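Local coordinates for capsid (Human calicivirus NLV/Boxer/2001/US, PDB 4RDL), which builds the norovirus capsid and, through its protruding domain, binds histo-blood group antigens such as Lewis y, probably to attach to host cells, at residues A71-Y84 against L160-L172. Numbering follows the deposited sequence.
Sequences ARMRGRIFNNNGNY and LDQFVGKEVVLEL
Ile77 is the chief bump of this interface: its CD1 lies between Phe163 CB, 3.7 Å away, and Val168 CG2, while its CG2 meets Val164, so one beta-branched residue packs against both turn and strand. Gly165, third in the type II turn at positive phi (91°), where glycine fits, gives its N-H to Ile77 O, 2.8 Å off. Beyond, Leu160 CD1 slides under one face of Tyr84, 4.2 Å from the ring centroid, Val164 CG2 fills in at the ring's edge and the phenol OH reaches Asp161 OD1 (2.6 Å). Strands 72-80 and 167-177 are antiparallel neighbours in a P domain sheet, probably part of its P2 barrel; the latter runs on to Trp174, Ser176 and Asn177 of the glycan pocket. Gly75 faces Val168, glycine suiting backbone angles that side chains disfavour. On the sheet face opposite Val168 and Leu170, Arg74, extended with CG anti to the backbone N (chi1 180°), grips Glu167 side-on from above the carboxylate plane: NE to OE2 is 2.7 Å, and NH2 holds OE1. Further along, Arg72 stacks on the Glu171 carboxylate, planes 16° apart, a salt bridge of charges alone (NH2 to OE1 3.5 Å); Arg72 of the second subunit also pairs with Glu171.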
ATOM      1  N   ALA A  71       3.923   7.695  -2.378  1.00  9.32           N
ATOM      2  CA  ALA A  71       4.091   8.283  -3.707  1.00  9.25           C
ATOM      3  C   ALA A  71       2.772   8.732  -4.320  1.00  9.26           C
ATOM      4  O   ALA A  71       2.570   8.648  -5.526  1.00 14.64           O
ATOM      5  CB  ALA A  71       4.843   7.324  -4.639  1.00 11.11           C
ATOM      6  N   ARG A  72       1.881   9.222  -3.467  1.00  9.46           N
ATOM      7  CA  ARG A  72       0.608   9.773  -3.912  1.00  9.12           C
ATOM      8  C   ARG A  72       0.519  11.249  -3.578  1.00  9.66           C
ATOM      9  O   ARG A  72       1.299  11.754  -2.764  1.00  9.87           O
ATOM     10  CB  ARG A  72      -0.557   9.002  -3.286  1.00 10.60           C
ATOM     11  CG  ARG A  72      -0.636   7.562  -3.788  1.00 12.25           C
ATOM     12  CD  ARG A  72      -1.822   6.810  -3.217  1.00 16.38           C
ATOM     13  NE  ARG A  72      -1.782   5.394  -3.574  1.00 18.70           N
ATOM     14  CZ  ARG A  72      -2.591   4.814  -4.456  1.00 21.97           C
ATOM     15  NH1 ARG A  72      -3.511   5.528  -5.092  1.00 24.12           N
ATOM     16  NH2 ARG A  72      -2.481   3.511  -4.702  1.00 21.98           N
ATOM     17  N   MET A  73      -0.423  11.929  -4.227  1.00  9.52           N
ATOM     18  CA  MET A  73      -0.736  13.327  -3.951  1.00  8.98           C
ATOM     19  C   MET A  73      -2.242  13.501  -3.945  1.00  9.55           C
ATOM     20  O   MET A  73      -2.983  12.669  -4.478  1.00 10.20           O
ATOM     21  CB  MET A  73      -0.165  14.247  -5.030  1.00  9.57           C
ATOM     22  CG  MET A  73       1.309  14.057  -5.346  1.00  9.91           C
ATOM     23  SD  MET A  73       1.718  15.119  -6.762  1.00 10.95           S
ATOM     24  CE  MET A  73       3.390  14.589  -7.126  1.00 11.35           C
ATOM     25  N   ARG A  74      -2.686  14.608  -3.366  1.00  9.38           N
ATOM     26  CA  ARG A  74      -4.090  14.983  -3.413  1.00  9.23           C
ATOM     27  C   ARG A  74      -4.192  16.491  -3.504  1.00  8.97           C
ATOM     28  O   ARG A  74      -3.395  17.213  -2.908  1.00 10.15           O
ATOM     29  CB  ARG A  74      -4.839  14.485  -2.173  1.00 10.16           C
ATOM     30  CG  ARG A  74      -6.323  14.855  -2.159  1.00 10.38           C
ATOM     31  CD  ARG A  74      -7.077  14.077  -1.087  1.00 10.57           C
ATOM     32  NE  ARG A  74      -8.486  14.466  -1.034  1.00 11.76           N
ATOM     33  CZ  ARG A  74      -9.454  13.710  -0.537  1.00 12.33           C
ATOM     34  NH1 ARG A  74      -9.171  12.509  -0.043  1.00 13.54           N
ATOM     35  NH2 ARG A  74     -10.708  14.154  -0.539  1.00 14.33           N
ATOM     36  N   GLY A  75      -5.179  16.973  -4.244  1.00 10.10           N
ATOM     37  CA  GLY A  75      -5.483  18.391  -4.194  1.00 11.15           C
ATOM     38  C   GLY A  75      -6.407  18.834  -5.297  1.00  9.97           C
ATOM     39  O   GLY A  75      -6.985  18.015  -6.015  1.00 11.82           O
ATOM     40  N   ARG A  76      -6.538  20.149  -5.438  1.00  9.77           N
ATOM     41  CA  ARG A  76      -7.470  20.726  -6.396  1.00  9.82           C
ATOM     42  C   ARG A  76      -6.698  21.259  -7.584  1.00 10.08           C
ATOM     43  O   ARG A  76      -5.747  22.020  -7.426  1.00 10.90           O
ATOM     44  CB  ARG A  76      -8.294  21.839  -5.751  1.00 10.56           C
ATOM     45  CG  ARG A  76      -9.532  22.216  -6.556  1.00 15.07           C
ATOM     46  CD  ARG A  76     -10.480  23.118  -5.739  1.00 17.26           C
ATOM     47  NE  ARG A  76     -10.870  22.486  -4.479  1.00 17.50           N
ATOM     48  CZ  ARG A  76     -11.878  21.629  -4.349  1.00 19.74           C
ATOM     49  NH1 ARG A  76     -12.632  21.324  -5.395  1.00 20.72           N
ATOM     50  NH2 ARG A  76     -12.138  21.079  -3.170  1.00 20.11           N
ATOM     51  N   ILE A  77      -7.100  20.841  -8.776  1.00 10.79           N
ATOM     52  CA  ILE A  77      -6.449  21.311  -9.993  1.00 10.76           C
ATOM     53  C   ILE A  77      -6.878  22.746 -10.287  1.00 11.16           C
ATOM     54  O   ILE A  77      -8.060  23.088 -10.193  1.00 11.82           O
ATOM     55  CB  ILE A  77      -6.746  20.369 -11.182  1.00 11.70           C
ATOM     56  CG1 ILE A  77      -6.013  19.039 -10.956  1.00 12.32           C
ATOM     57  CG2 ILE A  77      -6.313  20.999 -12.505  1.00 13.28           C
ATOM     58  CD1 ILE A  77      -6.319  17.958 -11.983  1.00 13.35           C
ATOM     59  N   PHE A  78      -5.907  23.585 -10.629  1.00 11.84           N
ATOM     60  CA  PHE A  78      -6.178  24.970 -10.983  1.00 11.13           C
ATOM     61  C   PHE A  78      -5.571  25.345 -12.321  1.00 11.88           C
ATOM     62  O   PHE A  78      -4.731  24.631 -12.862  1.00 12.58           O
ATOM     63  CB  PHE A  78      -5.680  25.923  -9.889  1.00 12.85           C
ATOM     64  CG  PHE A  78      -4.176  25.936  -9.701  1.00 12.00           C
ATOM     65  CD1 PHE A  78      -3.354  26.674 -10.548  1.00 12.76           C
ATOM     66  CD2 PHE A  78      -3.594  25.251  -8.639  1.00 12.62           C
ATOM     67  CE1 PHE A  78      -1.982  26.703 -10.356  1.00 13.44           C
ATOM     68  CE2 PHE A  78      -2.233  25.283  -8.434  1.00 12.57           C
ATOM     69  CZ  PHE A  78      -1.418  26.005  -9.294  1.00 13.01           C
ATOM     70  N   ASN A  79      -6.012  26.479 -12.846  1.00 13.56           N
ATOM     71  CA  ASN A  79      -5.461  27.054 -14.058  1.00 16.04           C
ATOM     72  C   ASN A  79      -5.375  28.544 -13.816  1.00 17.14           C
ATOM     73  O   ASN A  79      -6.389  29.206 -13.597  1.00 18.48           O
ATOM     74  CB  ASN A  79      -6.366  26.751 -15.261  1.00 19.86           C
ATOM     75  CG  ASN A  79      -5.893  27.413 -16.540  1.00 28.36           C
ATOM     76  OD1 ASN A  79      -4.710  27.391 -16.870  1.00 30.65           O
ATOM     77  ND2 ASN A  79      -6.824  27.991 -17.278  1.00 34.27           N
ATOM     78  N   ASN A  80      -4.155  29.062 -13.812  1.00 19.96           N
ATOM     79  CA  ASN A  80      -3.932  30.471 -13.537  1.00 26.60           C
ATOM     80  C   ASN A  80      -2.749  30.998 -14.320  1.00 31.81           C
ATOM     81  O   ASN A  80      -1.694  30.369 -14.364  1.00 32.71           O
ATOM     82  CB  ASN A  80      -3.686  30.681 -12.048  1.00 29.66           C
ATOM     83  CG  ASN A  80      -3.471  32.137 -11.697  1.00 34.80           C
ATOM     84  OD1 ASN A  80      -2.377  32.674 -11.864  1.00 32.55           O
ATOM     85  ND2 ASN A  80      -4.517  32.784 -11.204  1.00 39.55           N
ATOM     86  N   ASN A  81      -2.928  32.160 -14.937  1.00 35.25           N
ATOM     87  CA  ASN A  81      -1.843  32.814 -15.651  1.00 38.41           C
ATOM     88  C   ASN A  81      -1.238  31.902 -16.721  1.00 38.76           C
ATOM     89  O   ASN A  81      -0.027  31.899 -16.933  1.00 39.88           O
ATOM     90  CB  ASN A  81      -0.771  33.273 -14.657  1.00 41.05           C
ATOM     91  CG  ASN A  81       0.186  34.288 -15.253  1.00 45.98           C
ATOM     92  OD1 ASN A  81      -0.093  34.890 -16.289  1.00 46.88           O
ATOM     93  ND2 ASN A  81       1.322  34.487 -14.593  1.00 47.40           N
ATOM     94  N   GLY A  82      -2.092  31.123 -17.383  1.00 38.47           N
ATOM     95  CA  GLY A  82      -1.673  30.296 -18.503  1.00 38.46           C
ATOM     96  C   GLY A  82      -1.033  28.965 -18.144  1.00 36.67           C
ATOM     97  O   GLY A  82      -0.468  28.287 -19.002  1.00 37.73           O
ATOM     98  N   ASN A  83      -1.125  28.579 -16.877  1.00 29.81           N
ATOM     99  CA  ASN A  83      -0.497  27.346 -16.420  1.00 25.84           C
ATOM    100  C   ASN A  83      -1.371  26.575 -15.448  1.00 19.09           C
ATOM    101  O   ASN A  83      -2.109  27.158 -14.649  1.00 19.84           O
ATOM    102  CB  ASN A  83       0.864  27.637 -15.791  1.00 29.98           C
ATOM    103  CG  ASN A  83       1.870  28.169 -16.797  1.00 33.48           C
ATOM    104  OD1 ASN A  83       2.092  29.373 -16.892  1.00 35.67           O
ATOM    105  ND2 ASN A  83       2.477  27.267 -17.559  1.00 35.64           N
ATOM    106  N   TYR A  84      -1.286  25.255 -15.527  1.00 15.03           N
ATOM    107  CA  TYR A  84      -2.060  24.389 -14.652  1.00 12.71           C
ATOM    108  C   TYR A  84      -1.239  23.985 -13.434  1.00 11.47           C
ATOM    109  O   TYR A  84      -0.013  24.034 -13.447  1.00 12.84           O
ATOM    110  CB  TYR A  84      -2.522  23.143 -15.410  1.00 13.64           C
ATOM    111  CG  TYR A  84      -3.407  23.453 -16.600  1.00 14.85           C
ATOM    112  CD1 TYR A  84      -4.788  23.389 -16.499  1.00 16.16           C
ATOM    113  CD2 TYR A  84      -2.856  23.807 -17.823  1.00 17.51           C
ATOM    114  CE1 TYR A  84      -5.595  23.670 -17.584  1.00 18.42           C
ATOM    115  CE2 TYR A  84      -3.654  24.093 -18.913  1.00 19.29           C
ATOM    116  CZ  TYR A  84      -5.023  24.027 -18.785  1.00 20.05           C
ATOM    117  OH  TYR A  84      -5.826  24.311 -19.868  1.00 24.03           O
ATOM    118  N   LEU A 160      -6.643  18.680 -19.351  1.00 19.20           N
ATOM    119  CA  LEU A 160      -6.786  19.056 -17.943  1.00 17.34           C
ATOM    120  C   LEU A 160      -7.993  19.949 -17.680  1.00 18.26           C
ATOM    121  O   LEU A 160      -8.422  20.089 -16.537  1.00 18.20           O
ATOM    122  CB  LEU A 160      -5.520  19.755 -17.435  1.00 17.12           C
ATOM    123  CG  LEU A 160      -4.228  18.936 -17.432  1.00 15.55           C
ATOM    124  CD1 LEU A 160      -3.051  19.775 -16.973  1.00 15.19           C
ATOM    125  CD2 LEU A 160      -4.386  17.709 -16.552  1.00 18.75           C
ATOM    126  N   ASP A 161      -8.541  20.556 -18.729  1.00 21.55           N
ATOM    127  CA  ASP A 161      -9.591  21.554 -18.548  1.00 22.05           C
ATOM    128  C   ASP A 161     -10.799  21.047 -17.774  1.00 20.21           C
ATOM    129  O   ASP A 161     -11.352  21.768 -16.935  1.00 19.58           O
ATOM    130  CB  ASP A 161     -10.034  22.138 -19.890  1.00 25.15           C
ATOM    131  CG  ASP A 161      -9.053  23.155 -20.425  1.00 31.71           C
ATOM    132  OD1 ASP A 161      -8.408  23.842 -19.604  1.00 31.92           O
ATOM    133  OD2 ASP A 161      -8.925  23.268 -21.660  1.00 36.34           O
ATOM    134  N   GLN A 162     -11.217  19.815 -18.054  1.00 19.44           N
ATOM    135  CA  GLN A 162     -12.421  19.285 -17.426  1.00 20.13           C
ATOM    136  C   GLN A 162     -12.215  19.105 -15.930  1.00 17.10           C
ATOM    137  O   GLN A 162     -13.181  18.927 -15.182  1.00 20.44           O
ATOM    138  CB  GLN A 162     -12.846  17.956 -18.058  1.00 23.51           C
ATOM    139  CG  GLN A 162     -11.914  16.789 -17.768  1.00 25.26           C
ATOM    140  CD  GLN A 162     -12.622  15.444 -17.875  1.00 28.91           C
ATOM    141  OE1 GLN A 162     -13.664  15.225 -17.252  1.00 31.41           O
ATOM    142  NE2 GLN A 162     -12.062  14.542 -18.669  1.00 29.89           N
ATOM    143  N   PHE A 163     -10.956  19.150 -15.497  1.00 14.71           N
ATOM    144  CA  PHE A 163     -10.631  18.915 -14.091  1.00 14.37           C
ATOM    145  C   PHE A 163     -10.343  20.182 -13.298  1.00 13.36           C
ATOM    146  O   PHE A 163     -10.164  20.130 -12.082  1.00 14.43           O
ATOM    147  CB  PHE A 163      -9.445  17.950 -13.967  1.00 14.34           C
ATOM    148  CG  PHE A 163      -9.706  16.606 -14.572  1.00 14.71           C
ATOM    149  CD1 PHE A 163     -10.589  15.725 -13.965  1.00 15.74           C
ATOM    150  CD2 PHE A 163      -9.083  16.225 -15.747  1.00 15.80           C
ATOM    151  CE1 PHE A 163     -10.849  14.485 -14.510  1.00 14.92           C
ATOM    152  CE2 PHE A 163      -9.333  14.979 -16.306  1.00 15.44           C
ATOM    153  CZ  PHE A 163     -10.216  14.110 -15.690  1.00 16.51           C
ATOM    154  N   VAL A 164     -10.302  21.323 -13.975  1.00 13.75           N
ATOM    155  CA  VAL A 164     -10.048  22.574 -13.276  1.00 13.29           C
ATOM    156  C   VAL A 164     -11.161  22.819 -12.264  1.00 13.90           C
ATOM    157  O   VAL A 164     -12.345  22.778 -12.601  1.00 16.41           O
ATOM    158  CB  VAL A 164      -9.905  23.764 -14.243  1.00 14.19           C
ATOM    159  CG1 VAL A 164      -9.852  25.073 -13.473  1.00 16.20           C
ATOM    160  CG2 VAL A 164      -8.651  23.589 -15.096  1.00 16.74           C
ATOM    161  N   GLY A 165     -10.762  23.046 -11.017  1.00 12.97           N
ATOM    162  CA  GLY A 165     -11.701  23.239  -9.929  1.00 13.12           C
ATOM    163  C   GLY A 165     -12.069  21.961  -9.201  1.00 13.81           C
ATOM    164  O   GLY A 165     -12.763  22.013  -8.189  1.00 16.35           O
ATOM    165  N   LYS A 166     -11.606  20.816  -9.706  1.00 12.39           N
ATOM    166  CA  LYS A 166     -11.968  19.525  -9.129  1.00 13.42           C
ATOM    167  C   LYS A 166     -10.864  18.974  -8.233  1.00 11.06           C
ATOM    168  O   LYS A 166      -9.679  19.145  -8.519  1.00 11.60           O
ATOM    169  CB  LYS A 166     -12.249  18.489 -10.220  1.00 14.87           C
ATOM    170  CG  LYS A 166     -13.194  18.941 -11.317  1.00 19.37           C
ATOM    171  CD  LYS A 166     -14.586  19.165 -10.808  1.00 20.40           C
ATOM    172  CE  LYS A 166     -15.553  19.342 -11.984  1.00 22.18           C
ATOM    173  NZ  LYS A 166     -16.884  19.829 -11.553  1.00 26.79           N
ATOM    174  N   GLU A 167     -11.266  18.302  -7.159  1.00 11.21           N
ATOM    175  CA  GLU A 167     -10.313  17.632  -6.283  1.00 10.49           C
ATOM    176  C   GLU A 167      -9.984  16.253  -6.827  1.00 10.33           C
ATOM    177  O   GLU A 167     -10.872  15.482  -7.200  1.00 10.64           O
ATOM    178  CB  GLU A 167     -10.842  17.506  -4.856  1.00 12.37           C
ATOM    179  CG  GLU A 167      -9.732  17.208  -3.860  1.00 16.00           C
ATOM    180  CD  GLU A 167     -10.224  16.922  -2.463  1.00 20.65           C
ATOM    181  OE1 GLU A 167     -11.414  16.597  -2.299  1.00 21.96           O
ATOM    182  OE2 GLU A 167      -9.403  17.011  -1.522  1.00 23.54           O
ATOM    183  N   VAL A 168      -8.692  15.958  -6.883  1.00  9.80           N
ATOM    184  CA  VAL A 168      -8.230  14.667  -7.391  1.00  9.95           C
ATOM    185  C   VAL A 168      -7.232  14.028  -6.439  1.00  8.35           C
ATOM    186  O   VAL A 168      -6.603  14.710  -5.629  1.00  9.87           O
ATOM    187  CB  VAL A 168      -7.579  14.800  -8.802  1.00 10.18           C
ATOM    188  CG1 VAL A 168      -8.570  15.386  -9.815  1.00 11.43           C
ATOM    189  CG2 VAL A 168      -6.287  15.631  -8.753  1.00 11.15           C
ATOM    190  N   VAL A 169      -7.109  12.707  -6.536  1.00  8.93           N
ATOM    191  CA  VAL A 169      -5.977  12.003  -5.954  1.00  9.01           C
ATOM    192  C   VAL A 169      -5.096  11.496  -7.087  1.00  8.80           C
ATOM    193  O   VAL A 169      -5.594  11.019  -8.121  1.00 10.22           O
ATOM    194  CB  VAL A 169      -6.419  10.862  -5.017  1.00 10.05           C
ATOM    195  CG1 VAL A 169      -7.044  11.428  -3.756  1.00 12.31           C
ATOM    196  CG2 VAL A 169      -7.373   9.924  -5.702  1.00 15.75           C
ATOM    197  N   LEU A 170      -3.788  11.657  -6.911  1.00  9.63           N
ATOM    198  CA  LEU A 170      -2.815  11.302  -7.936  1.00  9.16           C
ATOM    199  C   LEU A 170      -1.908  10.205  -7.413  1.00  9.08           C
ATOM    200  O   LEU A 170      -1.569  10.174  -6.227  1.00 11.37           O
ATOM    201  CB  LEU A 170      -1.978  12.523  -8.321  1.00 10.11           C
ATOM    202  CG  LEU A 170      -2.750  13.777  -8.761  1.00 10.01           C
ATOM    203  CD1 LEU A 170      -2.778  14.810  -7.635  1.00 11.39           C
ATOM    204  CD2 LEU A 170      -2.100  14.360  -9.996  1.00 12.62           C
ATOM    205  N   GLU A 171      -1.525   9.297  -8.305  1.00  9.28           N
ATOM    206  CA  GLU A 171      -0.595   8.234  -7.954  1.00 11.87           C
ATOM    207  C   GLU A 171       0.550   8.206  -8.954  1.00  9.67           C
ATOM    208  O   GLU A 171       0.368   8.484 -10.139  1.00  9.83           O
ATOM    209  CB  GLU A 171      -1.288   6.878  -7.917  1.00 15.81           C
ATOM    210  CG  GLU A 171      -0.402   5.817  -7.275  1.00 23.38           C
ATOM    211  CD  GLU A 171      -0.842   4.406  -7.575  1.00 26.06           C
ATOM    212  OE1 GLU A 171      -0.087   3.475  -7.204  1.00 25.93           O
ATOM    213  OE2 GLU A 171      -1.933   4.230  -8.167  1.00 25.43           O
ATOM    214  N   LEU A 172       1.736   7.868  -8.469  1.00 10.05           N
ATOM    215  CA  LEU A 172       2.916   7.809  -9.314  1.00  9.87           C
ATOM    216  C   LEU A 172       2.910   6.544 -10.168  1.00  9.38           C
ATOM    217  O   LEU A 172       3.095   5.441  -9.661  1.00 14.52           O
ATOM    218  CB  LEU A 172       4.174   7.861  -8.445  1.00 10.37           C
ATOM    219  CG  LEU A 172       5.484   7.916  -9.233  1.00 10.26           C
ATOM    220  CD1 LEU A 172       5.558   9.183 -10.088  1.00 11.78           C
ATOM    221  CD2 LEU A 172       6.670   7.836  -8.278  1.00 11.48           C
TER
HETATM  222  O   HOH W   1      -3.057   1.311  -6.957  1.00 24.89           O
HETATM  223  O   HOH W   2      -3.772   8.501  -5.120  1.00 29.37           O